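Long-range contacts in transcriptional regulator, badm/rrf2 family (Thermincola potens, PDB 4CIC), which probably binds DNA as an Rrf2-family transcription factor of the IscR type, linked to control of iron-sulfur cluster biogenesis: residues A[50-55]-A[84-89]; A[16-21]-A[69-74]. The protein carries 3 engineered substitutions. One frame throughout, in Å; residues are numbered along the deposited sequence.

Contact 1: residues A[50-55]-A[84-89]; sequences IAVLRK and IRVLEG. With NA (sodium ion), chain D.
Val52 and Leu53, in the last turns of the helix that should be the recognition helix of this winged helix-turn-helix domain, pack against Val86 and Leu87 at the end of helix 80-87. The contact is apolar and small, made by methyl tips with no hydrogen bond across it. In Val52 the branch CG1 lies anti to the backbone N (chi1 -180°), which presents this methyl to CG1 of Val86 at 4.0 Å. Val86 uses the corresponding branch, and the two valine side chains run past one another in opposing senses. A beta-branched residue suits each place, since its methyls start close to the backbone and reach across without a long side chain to order. The leucines work differently: their CB bonds do not face the partner helix, but their CD2 methyls reach it. Leu53 CD2 lies 4.1 Å from Leu87 CD2 and 4.2 Å from Val86 CG1, one methyl thus meeting two residues, and the two leucine chains meet at a slant.

Just beyond, the helix stops at Leu87. Here a sodium ion is bound by backbone oxygens, Arg85 O and Val86 O each at 2.5 Å and Glu88 O at 2.2 Å. Carbonyls at a helix C-terminus carry partial negative charge, which probably favours a cation there. Glu88, which has left helical geometry, supplies the third oxygen; the turn of its backbone probably allows this.

Arg85 forms salt bridges with Glu125 and Asp129 of helix 112-129, while Met3 of the second subunit packs on Ile84, Arg85 and Glu88. Leu53 also touches Met18 of helix 9-23 and Val59 of strand 59-62, and Val86 rests on Ala56 and Leu58, in the link between helix 43-55 and that strand.

Contact 2: residues A[16-21]-A[69-74]; sequences QAMFDL and YILARE
Leu71 presses its CD2 methyl between Met18 and Leu21. Met18 CE comes to 3.4 Å of Leu71 CD2, tighter than usual for two carbons, while Leu21 CB lies 3.7 Å from the same methyl. The thioether arrives there because it is bent at chi2 (-69°) and again at chi3 (-66°), the second bend placing CE; an unbranched, flexible methionine suits a place that asks for two such bends. An alanine at Leu71 would remove CG and both methyls and would probably open a gap beside Met18 CE and Leu21 CB. Leu21 points its CB at the strand and lays CD2 over the backbone, 3.5 Å from Tyr69 O and 4.2 Å from Tyr69 CB. Leucine fits because its terminal methyl extends past CB to the strand backbone.

Beside this apolar patch a water bridges the backbones, donating to Leu21 O at 2.8 Å and accepting from Leu71 N at 3.0 Å. It satisfies two main-chain groups too far apart to bond directly.

The axes of segments 16-21 and 69-71 are nearly perpendicular, at 88°, and approach to 8.3 Å. The first belongs to helix 9-23, the second to strand 68-71, which pairs with antiparallel strand 59-62 to form the beta hairpin, or wing, of the winged helix-turn-helix fold.

The pairing is held by backbone bonding of Ile70 with Lys60, and Tyr69 bonds in the same way with Val30; Val59 and Val30 also pack on Leu21. On the helix, Asp20 makes a salt bridge with Arg38 and a hydrogen bond with Gln39, fixing it to the region of helix 32-39. The CB of Phe19 points away from the strand, and its side chain packs on helix 133-143 and on Val112 of the second subunit.

How the contacts relate
From the N terminus the chain passes through 16-21, 50-55, 69-74 and 84-89. Contact 2 closes the longer loop, from Leu21 across 47 residues to Tyr69, bringing the wing back onto the first long helix. Before that loop is complete, segment 50-55 opens a second, which contact 1 closes after 28 intervening residues. The two loops therefore cross, each holding one segment of the other. Their centres lie about 13 Å apart, and they meet where Ile50 CG2 packs 3.5 Å from Tyr69 CE2. Helix 43-55 is thus bordered by contacts to helix 9-23, the wing and helix 80-87, joining these elements into one domain.

Contact 1: residues A[50-55]-A[84-89]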
# COMPACT_ATOMS: atom_id res chain seq x y z
N ILE A 50 -11.27 -14.99 13.49
CA ILE A 50 -12.68 -14.84 13.80
C ILE A 50 -12.87 -14.34 15.22
O ILE A 50 -13.77 -13.56 15.49
CB ILE A 50 -13.42 -16.18 13.61
CG1 ILE A 50 -13.52 -16.51 12.12
CG2 ILE A 50 -14.82 -16.14 14.26
CD1 ILE A 50 -14.58 -15.70 11.40
N ALA A 51 -11.98 -14.77 16.12
CA ALA A 51 -12.08 -14.32 17.51
C ALA A 51 -11.99 -12.81 17.59
O ALA A 51 -12.74 -12.17 18.34
CB ALA A 51 -11.02 -14.98 18.37
N VAL A 52 -11.05 -12.22 16.86
CA VAL A 52 -10.92 -10.77 16.85
C VAL A 52 -12.12 -10.09 16.17
O VAL A 52 -12.67 -9.13 16.69
CB VAL A 52 -9.58 -10.32 16.20
CG1 VAL A 52 -9.46 -8.81 16.21
CG2 VAL A 52 -8.42 -10.96 16.94
N LEU A 53 -12.53 -10.63 15.03
CA LEU A 53 -13.67 -10.06 14.31
C LEU A 53 -14.93 -10.12 15.16
O LEU A 53 -15.79 -9.25 15.09
CB LEU A 53 -13.88 -10.79 12.98
CG LEU A 53 -12.74 -10.63 11.97
CD1 LEU A 53 -13.00 -11.52 10.79
CD2 LEU A 53 -12.69 -9.18 11.52
N ARG A 54 -15.01 -11.15 16.00
CA ARG A 54 -16.17 -11.31 16.90
C ARG A 54 -16.15 -10.27 18.01
O ARG A 54 -17.17 -9.65 18.31
CB ARG A 54 -16.18 -12.72 17.49
CG ARG A 54 -17.57 -13.21 17.86
CD ARG A 54 -17.55 -14.65 18.33
NE ARG A 54 -17.81 -14.75 19.77
CZ ARG A 54 -17.73 -15.88 20.46
NH1 ARG A 54 -17.39 -17.01 19.87
NH2 ARG A 54 -17.99 -15.87 21.77
N LYS A 55 -14.99 -10.08 18.63
CA LYS A 55 -14.84 -9.06 19.66
C LYS A 55 -15.18 -7.68 19.11
O LYS A 55 -15.72 -6.83 19.81
CB LYS A 55 -13.42 -9.04 20.21
CG LYS A 55 -13.04 -10.24 21.06
CD LYS A 55 -11.66 -10.03 21.68
CE LYS A 55 -11.19 -11.25 22.48
NZ LYS A 55 -10.67 -12.32 21.59
N ILE A 84 -10.08 -4.05 7.85
CA ILE A 84 -8.64 -3.82 7.97
C ILE A 84 -8.33 -3.05 9.26
O ILE A 84 -7.40 -3.40 9.97
CB ILE A 84 -8.11 -3.06 6.73
CG1 ILE A 84 -8.28 -3.92 5.46
CG2 ILE A 84 -6.66 -2.67 6.92
CD1 ILE A 84 -7.77 -5.33 5.59
N ARG A 85 -9.09 -2.02 9.57
CA ARG A 85 -8.88 -1.29 10.82
C ARG A 85 -8.96 -2.16 12.08
O ARG A 85 -8.15 -2.02 13.00
CB ARG A 85 -9.85 -0.12 10.94
CG ARG A 85 -9.45 1.08 10.12
CD ARG A 85 -10.39 2.22 10.37
NE ARG A 85 -10.24 3.25 9.36
CZ ARG A 85 -10.97 3.32 8.26
NH1 ARG A 85 -11.92 2.42 8.05
NH2 ARG A 85 -10.77 4.29 7.38
N VAL A 86 -9.93 -3.06 12.10
CA VAL A 86 -10.08 -3.97 13.23
C VAL A 86 -8.81 -4.84 13.39
O VAL A 86 -8.28 -4.99 14.49
CB VAL A 86 -11.32 -4.85 13.03
CG1 VAL A 86 -11.22 -6.10 13.90
CG2 VAL A 86 -12.56 -4.04 13.34
N LEU A 87 -8.31 -5.37 12.29
CA LEU A 87 -7.22 -6.33 12.38
C LEU A 87 -5.89 -5.65 12.70
O LEU A 87 -4.98 -6.25 13.27
CB LEU A 87 -7.11 -7.13 11.09
CG LEU A 87 -8.34 -7.98 10.74
CD1 LEU A 87 -8.12 -8.63 9.38
CD2 LEU A 87 -8.62 -9.01 11.81
N GLU A 88 -5.76 -4.39 12.32
CA GLU A 88 -4.48 -3.70 12.54
C GLU A 88 -4.35 -3.12 13.94
O GLU A 88 -5.34 -2.87 14.62
CB GLU A 88 -4.26 -2.69 11.43
CG GLU A 88 -3.47 -3.29 10.26
CD GLU A 88 -4.09 -4.59 9.70
OE1 GLU A 88 -5.23 -4.54 9.21
OE2 GLU A 88 -3.42 -5.65 9.69
N GLY A 89 -3.12 -2.93 14.40
CA GLY A 89 -2.89 -2.47 15.76
C GLY A 89 -2.39 -1.04 15.83
O GLY A 89 -1.22 -0.80 16.11
NA NA D . -7.44 -2.79 15.31

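Contact 2: residues A[16-21]-A[69-74]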
# COMPACT_ATOMS: atom_id res chain seq x y z
N GLN A 16 -11.11 -12.39 2.95
CA GLN A 16 -11.69 -13.60 2.36
C GLN A 16 -12.74 -14.21 3.26
O GLN A 16 -13.79 -14.66 2.79
CB GLN A 16 -10.63 -14.68 2.09
CG GLN A 16 -9.83 -14.48 0.83
CD GLN A 16 -8.92 -15.67 0.56
OE1 GLN A 16 -7.82 -15.76 1.10
NE2 GLN A 16 -9.39 -16.59 -0.26
N ALA A 17 -12.47 -14.26 4.56
CA ALA A 17 -13.39 -14.94 5.48
C ALA A 17 -14.67 -14.12 5.63
O ALA A 17 -15.78 -14.67 5.67
CB ALA A 17 -12.73 -15.14 6.83
N MET A 18 -14.51 -12.79 5.68
CA MET A 18 -15.67 -11.91 5.82
C MET A 18 -16.51 -11.96 4.56
O MET A 18 -17.74 -11.92 4.63
CB MET A 18 -15.24 -10.47 6.13
CG MET A 18 -14.65 -10.31 7.54
SD MET A 18 -15.96 -10.54 8.81
CE MET A 18 -17.00 -9.13 8.49
N PHE A 19 -15.85 -12.06 3.41
CA PHE A 19 -16.60 -12.15 2.16
C PHE A 19 -17.36 -13.48 2.08
O PHE A 19 -18.50 -13.53 1.62
CB PHE A 19 -15.71 -11.94 0.93
CG PHE A 19 -16.48 -11.98 -0.36
CD1 PHE A 19 -17.43 -11.01 -0.64
CD2 PHE A 19 -16.30 -13.01 -1.26
CE1 PHE A 19 -18.19 -11.06 -1.82
CE2 PHE A 19 -17.04 -13.08 -2.42
CZ PHE A 19 -17.98 -12.08 -2.71
N ASP A 20 -16.71 -14.56 2.51
CA ASP A 20 -17.41 -15.86 2.53
C ASP A 20 -18.65 -15.76 3.41
O ASP A 20 -19.76 -16.23 3.03
CB ASP A 20 -16.45 -16.96 3.01
CG ASP A 20 -17.08 -18.36 2.97
OD1 ASP A 20 -17.97 -18.65 3.80
OD2 ASP A 20 -16.67 -19.17 2.10
N LEU A 21 -18.52 -15.16 4.59
CA LEU A 21 -19.72 -14.92 5.41
C LEU A 21 -20.77 -14.05 4.70
O LEU A 21 -21.98 -14.32 4.80
CB LEU A 21 -19.34 -14.31 6.76
CG LEU A 21 -18.55 -15.24 7.68
CD1 LEU A 21 -18.00 -14.47 8.88
CD2 LEU A 21 -19.52 -16.33 8.19
N TYR A 69 -21.23 -19.36 12.41
CA TYR A 69 -20.96 -17.92 12.42
C TYR A 69 -21.74 -17.20 11.33
O TYR A 69 -21.95 -17.76 10.26
CB TYR A 69 -19.46 -17.67 12.22
CG TYR A 69 -18.66 -18.05 13.46
CD1 TYR A 69 -18.20 -19.34 13.64
CD2 TYR A 69 -18.43 -17.11 14.46
CE1 TYR A 69 -17.49 -19.69 14.79
CE2 TYR A 69 -17.73 -17.45 15.60
CZ TYR A 69 -17.26 -18.74 15.76
OH TYR A 69 -16.56 -19.06 16.90
N ILE A 70 -22.14 -15.96 11.61
CA ILE A 70 -22.78 -15.08 10.62
C ILE A 70 -22.22 -13.68 10.78
O ILE A 70 -21.68 -13.34 11.82
CB ILE A 70 -24.32 -15.00 10.77
CG1 ILE A 70 -24.71 -14.54 12.18
CG2 ILE A 70 -24.93 -16.30 10.49
CD1 ILE A 70 -26.18 -14.20 12.33
N LEU A 71 -22.33 -12.86 9.73
CA LEU A 71 -22.00 -11.45 9.89
C LEU A 71 -22.90 -10.84 10.95
O LEU A 71 -24.08 -11.20 11.07
CB LEU A 71 -22.21 -10.68 8.58
CG LEU A 71 -21.38 -11.02 7.36
CD1 LEU A 71 -21.84 -10.17 6.19
CD2 LEU A 71 -19.91 -10.75 7.63
N ALA A 72 -22.33 -9.92 11.72
CA ALA A 72 -23.07 -9.22 12.77
C ALA A 72 -23.66 -7.88 12.31
O ALA A 72 -24.43 -7.24 13.05
CB ALA A 72 -22.18 -9.01 13.99
N ARG A 73 -23.28 -7.46 11.10
CA ARG A 73 -23.87 -6.30 10.42
C ARG A 73 -24.15 -6.72 8.98
O ARG A 73 -23.53 -7.67 8.49
CB ARG A 73 -22.89 -5.12 10.38
CG ARG A 73 -22.39 -4.67 11.73
CD ARG A 73 -22.18 -3.17 11.75
NE ARG A 73 -21.14 -2.70 10.83
CZ ARG A 73 -19.86 -2.56 11.16
NH1 ARG A 73 -19.45 -2.87 12.38
NH2 ARG A 73 -18.98 -2.10 10.26
N GLU A 74 -25.04 -6.02 8.30
CA GLU A 74 -25.37 -6.34 6.91
C GLU A 74 -24.16 -6.00 6.06
O GLU A 74 -23.43 -5.10 6.41
CB GLU A 74 -26.57 -5.52 6.43
CG GLU A 74 -27.92 -5.94 7.07
CD GLU A 74 -29.05 -4.96 6.80
OE1 GLU A 74 -29.23 -4.54 5.63
OE2 GLU A 74 -29.77 -4.60 7.75
O HOH W 1 -23.12 -14.45 7.30